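Long-range contacts in protein Bug27 (Bordetella pertussis, PDB 2QPQ), which probably binds a small solute in the periplasm as a Venus-flytrap receptor of the Bug family, presumably for uptake: residues Val107-Ser112 and Asn170-Ser175; Gln130-Ser135 and Val158-Lys163. All blocks are in the same frame, centred on the assembly; numbering follows the deposited sequence.

Contact 1 (Val107-Ser112 and Asn170-Ser175)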
loop_
_atom_site.group_PDB
_atom_site.type_symbol
_atom_site.label_atom_id
_atom_site.label_comp_id
_atom_site.label_asym_id
_atom_site.label_seq_id
_atom_site.Cartn_x
_atom_site.Cartn_y
_atom_site.Cartn_z
ATOM N N VAL A 107 11.960 -8.615 5.609
ATOM C CA VAL A 107 13.184 -8.222 6.327
ATOM C C VAL A 107 13.402 -9.073 7.592
ATOM O O VAL A 107 12.448 -9.531 8.280
ATOM C CB VAL A 107 13.242 -6.678 6.643
ATOM C CG1 VAL A 107 13.239 -5.883 5.358
ATOM C CG2 VAL A 107 12.023 -6.198 7.511
ATOM N N VAL A 108 14.676 -9.288 7.869
ATOM C CA VAL A 108 15.120 -10.055 9.032
ATOM C C VAL A 108 16.202 -9.230 9.758
ATOM O O VAL A 108 16.816 -8.346 9.154
ATOM C CB VAL A 108 15.636 -11.519 8.652
ATOM C CG1 VAL A 108 14.528 -12.362 8.050
ATOM C CG2 VAL A 108 16.926 -11.502 7.720
ATOM N N PRO A 109 16.395 -9.482 11.064
ATOM C CA PRO A 109 17.431 -8.797 11.819
ATOM C C PRO A 109 18.807 -9.059 11.221
ATOM O O PRO A 109 19.041 -10.127 10.623
ATOM C CB PRO A 109 17.374 -9.488 13.188
ATOM C CG PRO A 109 16.100 -10.154 13.264
ATOM C CD PRO A 109 15.658 -10.447 11.892
ATOM N N ALA A 110 19.690 -8.087 11.375
ATOM C CA ALA A 110 21.141 -8.296 11.182
ATOM C C ALA A 110 21.548 -9.572 11.902
ATOM O O ALA A 110 21.161 -9.803 13.060
ATOM C CB ALA A 110 21.934 -7.105 11.725
ATOM N N GLY A 111 22.270 -10.426 11.174
ATOM C CA GLY A 111 22.750 -11.691 11.703
ATOM C C GLY A 111 21.734 -12.811 11.821
ATOM O O GLY A 111 22.006 -13.834 12.470
ATOM N N SER A 112 20.560 -12.637 11.202
ATOM C CA SER A 112 19.540 -13.701 11.174
ATOM C C SER A 112 20.028 -14.985 10.484
ATOM O O SER A 112 20.774 -14.915 9.507
ATOM C CB SER A 112 18.335 -13.197 10.384
ATOM O OG SER A 112 17.457 -14.246 10.074
ATOM N N ASN A 170 10.589 -1.916 14.713
ATOM C CA ASN A 170 11.200 -1.971 16.028
ATOM C C ASN A 170 11.414 -3.378 16.539
ATOM O O ASN A 170 12.474 -3.683 17.112
ATOM C CB ASN A 170 10.403 -1.157 17.054
ATOM C CG ASN A 170 10.551 0.307 16.839
ATOM O OD1 ASN A 170 11.434 0.743 16.079
ATOM N ND2 ASN A 170 9.703 1.092 17.482
ATOM N N ASP A 171 10.427 -4.244 16.345
ATOM C CA ASP A 171 10.589 -5.627 16.851
ATOM C C ASP A 171 11.547 -6.510 16.015
ATOM O O ASP A 171 12.208 -7.428 16.557
ATOM C CB ASP A 171 9.255 -6.346 16.957
ATOM C CG ASP A 171 8.661 -6.279 18.348
ATOM O OD1 ASP A 171 9.077 -5.445 19.177
ATOM O OD2 ASP A 171 7.737 -7.058 18.598
ATOM N N VAL A 172 11.613 -6.266 14.708
ATOM C CA VAL A 172 12.604 -6.984 13.914
ATOM C C VAL A 172 14.000 -6.395 14.166
ATOM O O VAL A 172 14.961 -7.135 14.305
ATOM C CB VAL A 172 12.180 -7.155 12.412
ATOM C CG1 VAL A 172 12.051 -5.846 11.729
ATOM C CG2 VAL A 172 13.170 -8.061 11.647
ATOM N N LEU A 173 14.091 -5.071 14.272
ATOM C CA LEU A 173 15.326 -4.407 14.665
ATOM C C LEU A 173 15.920 -4.902 15.971
ATOM O O LEU A 173 17.148 -4.986 16.078
ATOM C CB LEU A 173 15.180 -2.886 14.699
ATOM C CG LEU A 173 15.113 -2.154 13.356
ATOM C CD1 LEU A 173 14.637 -0.719 13.587
ATOM C CD2 LEU A 173 16.467 -2.192 12.605
ATOM N N GLY A 174 15.064 -5.237 16.942
ATOM C CA GLY A 174 15.508 -5.732 18.247
ATOM C C GLY A 174 15.508 -7.253 18.349
ATOM O O GLY A 174 15.749 -7.785 19.437
ATOM N N SER A 175 15.259 -7.949 17.234
ATOM C CA SER A 175 15.110 -9.427 17.227
ATOM C C SER A 175 13.999 -10.020 18.105
ATOM O O SER A 175 13.984 -11.246 18.410
ATOM C CB SER A 175 16.451 -10.090 17.560
ATOM O OG SER A 175 17.388 -9.683 16.574
HETATM O O HOH W 1 19.169 -11.974 14.919
#
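The five-membered ring of Pro109 lies with one face toward the end of helix 165-173, and the carbonyl oxygen of Val172 sits over that face, 3.4 Å from Pro109 CG. Val172 CG2 covers the same face nearer the nitrogen side, where it comes to 3.5 Å from Pro109 CD, a tight carbon-carbon approach. Ser175 OG arrives instead at the ring's edge, close to its mean plane, touching Pro109 CB at 3.4 Å. The flat peptide linking Val108 to Pro109 is met by the same methyl: Val172 CG2 lies over one of its faces, 3.8 Å from Val108 C. It can reach there because CG2 stands anti to the backbone N, whereas CG1 sits between N and the carbonyl carbon (chi1 63°) and faces Val107 CG2 at 4.2 Å. The direct contact is thus one of van der Waals packing. The carbonyl that rests on the proline is engaged within its own segment, since Val172 O accepts the backbone N-H of Ser175, which lies one residue beyond the helix break at Gly174 and has a positive phi of 59°. A water joins the two segments only weakly, lying 3.5 Å from Ala110 O and 3.3 Å from Ser175 OG. Beyond Pro109 the chain reverses in a type II beta turn, with Gly111 at the positive-phi position and Ser112 N bonded to Pro109 O. This is helix-on-sheet packing in one lobe of a periplasmic binding protein fold: Val107 and Val108 pair by backbone bonds with Ala180 and Gln197, Val107 also packs on Ala187 and Ile191 of helix 184-192, and Val172 also touches Leu196, at the start of strand 196-201.

Contact 2 (Gln130-Ser135 and Val158-Lys163)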
loop_
_atom_site.group_PDB
_atom_site.type_symbol
_atom_site.label_atom_id
_atom_site.label_comp_id
_atom_site.label_asym_id
_atom_site.label_seq_id
_atom_site.Cartn_x
_atom_site.Cartn_y
_atom_site.Cartn_z
ATOM N N GLN A 130 6.520 -22.789 13.801
ATOM C CA GLN A 130 6.562 -21.534 14.555
ATOM C C GLN A 130 7.354 -20.380 13.909
ATOM O O GLN A 130 7.901 -19.549 14.616
ATOM C CB GLN A 130 7.104 -21.796 15.971
ATOM C CG GLN A 130 6.232 -22.808 16.782
ATOM C CD GLN A 130 6.655 -24.251 16.599
ATOM O OE1 GLN A 130 7.836 -24.556 16.591
ATOM N NE2 GLN A 130 5.688 -25.146 16.465
ATOM N N VAL A 131 7.390 -20.312 12.579
ATOM C CA VAL A 131 7.974 -19.153 11.887
ATOM C C VAL A 131 6.899 -18.055 11.821
ATOM O O VAL A 131 5.895 -18.197 11.115
ATOM C CB VAL A 131 8.469 -19.550 10.481
ATOM C CG1 VAL A 131 9.213 -18.384 9.760
ATOM C CG2 VAL A 131 9.373 -20.782 10.572
ATOM N N THR A 132 7.102 -16.983 12.591
ATOM C CA THR A 132 6.152 -15.880 12.659
ATOM C C THR A 132 6.717 -14.781 11.794
ATOM O O THR A 132 7.926 -14.694 11.608
ATOM C CB THR A 132 6.023 -15.383 14.109
ATOM O OG1 THR A 132 7.348 -15.158 14.639
ATOM C CG2 THR A 132 5.330 -16.447 14.967
ATOM N N TYR A 133 5.839 -13.958 11.237
ATOM C CA TYR A 133 6.262 -12.762 10.539
ATOM C C TYR A 133 5.422 -11.610 11.011
ATOM O O TYR A 133 4.194 -11.723 11.077
ATOM C CB TYR A 133 6.128 -12.945 9.025
ATOM C CG TYR A 133 4.713 -13.048 8.442
ATOM C CD1 TYR A 133 4.098 -11.929 7.886
ATOM C CD2 TYR A 133 4.029 -14.252 8.403
ATOM C CE1 TYR A 133 2.821 -11.989 7.353
ATOM C CE2 TYR A 133 2.717 -14.336 7.852
ATOM C CZ TYR A 133 2.152 -13.194 7.321
ATOM O OH TYR A 133 0.931 -13.217 6.744
ATOM N N GLY A 134 6.067 -10.503 11.329
ATOM C CA GLY A 134 5.319 -9.270 11.616
ATOM C C GLY A 134 4.778 -8.641 10.333
ATOM O O GLY A 134 5.271 -8.930 9.243
ATOM N N SER A 135 3.718 -7.837 10.442
ATOM C CA SER A 135 3.297 -6.986 9.333
ATOM C C SER A 135 2.898 -5.629 9.866
ATOM O O SER A 135 2.841 -5.451 11.061
ATOM C CB SER A 135 2.117 -7.599 8.555
ATOM O OG SER A 135 0.909 -7.344 9.245
ATOM N N VAL A 158 3.301 -17.773 10.453
ATOM C CA VAL A 158 2.236 -17.283 11.316
ATOM C C VAL A 158 2.298 -15.757 11.418
ATOM O O VAL A 158 3.306 -15.198 11.846
ATOM C CB VAL A 158 2.337 -17.895 12.729
ATOM C CG1 VAL A 158 1.325 -17.185 13.721
ATOM C CG2 VAL A 158 2.104 -19.403 12.658
ATOM N N HIS A 159 1.200 -15.104 11.050
ATOM C CA HIS A 159 1.165 -13.635 10.998
ATOM C C HIS A 159 1.023 -13.041 12.388
ATOM O O HIS A 159 0.147 -13.447 13.191
ATOM C CB HIS A 159 0.016 -13.194 10.088
ATOM C CG HIS A 159 -0.326 -11.741 10.168
ATOM N ND1 HIS A 159 0.582 -10.729 9.924
ATOM C CD2 HIS A 159 -1.504 -11.129 10.433
ATOM C CE1 HIS A 159 -0.027 -9.555 10.033
ATOM N NE2 HIS A 159 -1.289 -9.776 10.342
ATOM N N VAL A 160 1.887 -12.077 12.680
ATOM C CA VAL A 160 1.765 -11.336 13.917
ATOM C C VAL A 160 1.613 -9.853 13.512
ATOM O O VAL A 160 2.538 -9.257 12.919
ATOM C CB VAL A 160 3.010 -11.567 14.840
ATOM C CG1 VAL A 160 2.927 -10.649 16.086
ATOM C CG2 VAL A 160 3.198 -13.097 15.241
ATOM N N PRO A 161 0.426 -9.265 13.756
ATOM C CA PRO A 161 0.224 -7.917 13.269
ATOM C C PRO A 161 0.819 -6.877 14.209
ATOM O O PRO A 161 0.807 -7.068 15.429
ATOM C CB PRO A 161 -1.298 -7.785 13.224
ATOM C CG PRO A 161 -1.758 -8.670 14.404
ATOM C CD PRO A 161 -0.792 -9.819 14.397
ATOM N N TYR A 162 1.278 -5.773 13.619
ATOM C CA TYR A 162 1.683 -4.591 14.370
ATOM C C TYR A 162 0.831 -3.387 13.986
ATOM O O TYR A 162 0.231 -3.345 12.920
ATOM C CB TYR A 162 3.176 -4.270 14.097
ATOM C CG TYR A 162 4.087 -5.286 14.786
ATOM C CD1 TYR A 162 4.673 -5.000 15.994
ATOM C CD2 TYR A 162 4.311 -6.548 14.223
ATOM C CE1 TYR A 162 5.506 -5.932 16.635
ATOM C CE2 TYR A 162 5.131 -7.503 14.868
ATOM C CZ TYR A 162 5.702 -7.177 16.071
ATOM O OH TYR A 162 6.471 -8.093 16.734
ATOM N N LYS A 163 0.847 -2.375 14.830
ATOM C CA LYS A 163 0.105 -1.162 14.557
ATOM C C LYS A 163 0.976 -0.248 13.659
ATOM O O LYS A 163 1.561 0.726 14.116
ATOM C CB LYS A 163 -0.277 -0.527 15.884
ATOM C CG LYS A 163 -1.390 0.450 15.785
ATOM C CD LYS A 163 -1.774 0.949 17.204
ATOM C CE LYS A 163 -2.300 2.368 17.168
ATOM N NZ LYS A 163 -3.294 2.660 16.095
#
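Tyr133 and His159 occupy paired positions on neighbouring parallel strands, and the tyrosine lies across its partner. From Tyr133 CB, chi1 of 68° sets CG between the backbone N and the carbonyl carbon; one face of the ring lies against His159 CA. CD2 passes Val158 O at 3.6 Å, CE2 meets His159 CA, and CZ rests on His159 CB. His159 CA stands over the ring face, offset toward the rim, a CH-pi contact 3.9 Å from the centroid of the Tyr133 ring. The two rings meet obliquely, their planes at 39°. At the tip, the hydroxyl touches His159 CB but finds its polar partners in helix 141-153, at Glu147 OE2 and His143 O; the His143 ring in turn stacks on that of His159. That helix is the crossover of a beta-alpha-beta unit whose two strands, 132-135 and 158-161, lie side by side here, while Gly134 pairs on its other side with Leu179 and Val181. The pattern of the ladder is regular: Val158 brackets Thr132, its N giving to Val131 O (2.7 Å) and its O accepting Tyr133 N, and Val160 brackets Gly134 by bonding to Tyr133 O and Ser135 N. Tyr162 N to Ser135 O continues the pairing beyond the strand end. The last two bonds are more bent than the others, with an N-H...O angle of 138° for Ser135 N to Val160 O. On the face bearing Thr132 and Val160, the threonine CB meets Val160 CG2 at 3.8 Å. Farther along this face, the edge of the Tyr162 ring packs directly on Gly134 CA, which lies 3.7 Å from Tyr162 CE2. The same ring leans on Pro167 and Ala168 of helix 165-173.

Overall arrangement
Contacts 1 and 2 belong to the same lobe and to one mixed sheet, with centres about 13 Å apart. In sequence, both strands of contact 2 fall between the two segments of contact 1, and strand 158-161 leads directly into helix 165-173. The two meet through Asp171 OD2 and Tyr162 OH, 2.5 Å apart and probably hydrogen-bonded, while the Cys136-Cys165 disulfide ties the residue following strand 132-135 to the first turn of the same helix. Contact 1 lies farther from the chain centre, about 22 Å against 17 Å between centres. In Venus-flytrap proteins the ligand is held between the lobes; both contacts lie within one lobe, contact 1 as side-chain packing and contact 2 as strand pairing.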